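Long-range contact in thiamin pyrophosphokinase (Geobacillus thermodenitrificans, PDB 3K94), which probably transfers a pyrophosphate group from ATP to thiamin, making the cofactor thiamin diphosphate: residues Q130-V135 with M206-D211. Residues are numbered along the deposited sequence; the frame is centred on the assembly and turned at random.
Sequences QNVLTV and MIRSSD
Val132 and Arg208 exchange two backbone hydrogen bonds, Val132 N to Arg208 O at 2.9 Å and Arg208 N back to Val132 O. Thr134 and Met206 repeat this exchange two residues along. Past the last bridge, Ser210 N still donates to Gln130 O, at 2.9 Å. The side chain of Gln130 adds one more rung: the amide, turned about the CG-CD bond (chi3 -90°), points NE2 at Ser210 O, 3.0 Å away and close to the amide plane, and the bond is fairly straight at 163°. An alanine here would probably leave Ser210 O without its side-chain donor. On the face of Asn131, Leu133 and Ile207, Leu133 CG meets Ile207 CG1 at 3.8 Å. Asn131 OD1 touches Ser209 CB but takes its hydrogen bond from Leu106 N of the second subunit. On the other face Val132 CG1 rests against Arg208 CB at 3.6 Å, while the guanidinium runs on to Met144 O. Met206, a selenomethionine bent at chi3 (56°), lays CE beside Thr134 OG1. Together 131-135 and 206-209 form an antiparallel pair inside the mixed sheet, between strands 125-128 and 151-156, consistent with the join of this family's catalytic and thiamin-binding regions, beside the dimer interface.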
loop_
_atom_site.group_PDB
_atom_site.type_symbol
_atom_site.label_atom_id
_atom_site.label_comp_id
_atom_site.label_asym_id
_atom_site.label_seq_id
_atom_site.Cartn_x
_atom_site.Cartn_y
_atom_site.Cartn_z
ATOM N N GLN B 130 4.866 -8.000 8.051
ATOM C CA GLN B 130 4.313 -7.048 9.017
ATOM C C GLN B 130 2.809 -6.846 8.920
ATOM O O GLN B 130 2.241 -6.042 9.686
ATOM C CB GLN B 130 4.939 -5.659 8.805
ATOM C CG GLN B 130 6.218 -5.423 9.507
ATOM C CD GLN B 130 6.697 -3.988 9.325
ATOM O OE1 GLN B 130 7.426 -3.687 8.384
ATOM N NE2 GLN B 130 6.281 -3.099 10.226
ATOM N N ASN B 131 2.168 -7.525 7.969
ATOM C CA ASN B 131 0.772 -7.236 7.659
ATOM C C ASN B 131 -0.003 -8.440 7.189
ATOM O O ASN B 131 0.547 -9.333 6.565
ATOM C CB ASN B 131 0.683 -6.219 6.524
ATOM C CG ASN B 131 1.388 -4.910 6.838
ATOM O OD1 ASN B 131 0.776 -3.981 7.358
ATOM N ND2 ASN B 131 2.672 -4.826 6.503
ATOM N N VAL B 132 -1.300 -8.417 7.439
ATOM C CA VAL B 132 -2.217 -9.257 6.709
ATOM C C VAL B 132 -3.351 -8.340 6.291
ATOM O O VAL B 132 -3.942 -7.650 7.108
ATOM C CB VAL B 132 -2.727 -10.469 7.533
ATOM C CG1 VAL B 132 -3.259 -10.007 8.875
ATOM C CG2 VAL B 132 -3.812 -11.195 6.773
ATOM N N LEU B 133 -3.630 -8.316 4.997
ATOM C CA LEU B 133 -4.639 -7.416 4.460
ATOM C C LEU B 133 -5.732 -8.243 3.815
ATOM O O LEU B 133 -5.450 -9.210 3.106
ATOM C CB LEU B 133 -4.000 -6.421 3.470
ATOM C CG LEU B 133 -4.866 -5.345 2.799
ATOM C CD1 LEU B 133 -3.987 -4.227 2.278
ATOM C CD2 LEU B 133 -5.696 -5.944 1.656
ATOM N N THR B 134 -6.977 -7.881 4.112
ATOM C CA THR B 134 -8.145 -8.587 3.618
ATOM C C THR B 134 -9.258 -7.587 3.314
ATOM O O THR B 134 -9.306 -6.497 3.893
ATOM C CB THR B 134 -8.685 -9.622 4.644
ATOM O OG1 THR B 134 -8.949 -8.984 5.908
ATOM C CG2 THR B 134 -7.698 -10.759 4.850
ATOM N N VAL B 135 -10.153 -7.961 2.405
ATOM C CA VAL B 135 -11.330 -7.144 2.112
ATOM C C VAL B 135 -12.575 -8.005 2.298
ATOM O O VAL B 135 -12.525 -9.223 2.113
ATOM C CB VAL B 135 -11.281 -6.536 0.686
ATOM C CG1 VAL B 135 -10.012 -5.687 0.505
ATOM C CG2 VAL B 135 -11.340 -7.631 -0.347
HETATM N N MSE B 206 -9.829 -4.727 6.080
HETATM C CA MSE B 206 -9.144 -4.860 7.361
HETATM C C MSE B 206 -7.649 -5.072 7.188
HETATM O O MSE B 206 -7.225 -5.894 6.389
HETATM C CB MSE B 206 -9.713 -6.000 8.208
HETATM C CG MSE B 206 -8.953 -6.167 9.534
HETATM SE SE MSE B 206 -9.624 -7.587 10.735
HETATM C CE MSE B 206 -9.533 -9.130 9.515
ATOM N N ILE B 207 -6.853 -4.320 7.939
ATOM C CA ILE B 207 -5.428 -4.587 8.007
ATOM C C ILE B 207 -5.012 -4.859 9.448
ATOM O O ILE B 207 -5.273 -4.054 10.336
ATOM C CB ILE B 207 -4.601 -3.432 7.421
ATOM C CG1 ILE B 207 -4.919 -3.259 5.932
ATOM C CG2 ILE B 207 -3.108 -3.706 7.623
ATOM C CD1 ILE B 207 -4.476 -1.910 5.348
ATOM N N ARG B 208 -4.407 -6.021 9.677
ATOM C CA ARG B 208 -3.808 -6.332 10.967
ATOM C C ARG B 208 -2.322 -6.242 10.761
ATOM O O ARG B 208 -1.785 -6.816 9.818
ATOM C CB ARG B 208 -4.195 -7.734 11.459
ATOM C CG ARG B 208 -5.690 -7.955 11.635
ATOM C CD ARG B 208 -5.990 -9.377 12.121
ATOM N NE ARG B 208 -5.647 -9.553 13.532
ATOM C CZ ARG B 208 -5.830 -10.673 14.237
ATOM N NH1 ARG B 208 -6.363 -11.759 13.683
ATOM N NH2 ARG B 208 -5.465 -10.704 15.508
ATOM N N SER B 209 -1.640 -5.507 11.621
ATOM C CA SER B 209 -0.234 -5.281 11.389
ATOM C C SER B 209 0.587 -5.338 12.666
ATOM O O SER B 209 0.048 -5.437 13.765
ATOM C CB SER B 209 -0.026 -3.934 10.689
ATOM O OG SER B 209 -0.593 -2.862 11.431
ATOM N N SER B 210 1.897 -5.259 12.495
ATOM C CA SER B 210 2.829 -5.222 13.602
ATOM C C SER B 210 3.959 -4.263 13.234
ATOM O O SER B 210 4.078 -3.859 12.084
ATOM C CB SER B 210 3.391 -6.618 13.852
ATOM O OG SER B 210 4.704 -6.538 14.359
ATOM N N ASP B 211 4.770 -3.884 14.213
ATOM C CA ASP B 211 6.027 -3.181 13.940
ATOM C C ASP B 211 7.059 -3.577 15.004
ATOM O O ASP B 211 6.758 -4.396 15.873
ATOM C CB ASP B 211 5.830 -1.653 13.857
ATOM C CG ASP B 211 5.068 -1.082 15.055
ATOM O OD1 ASP B 211 5.039 -1.730 16.127
ATOM O OD2 ASP B 211 4.500 0.031 14.918
#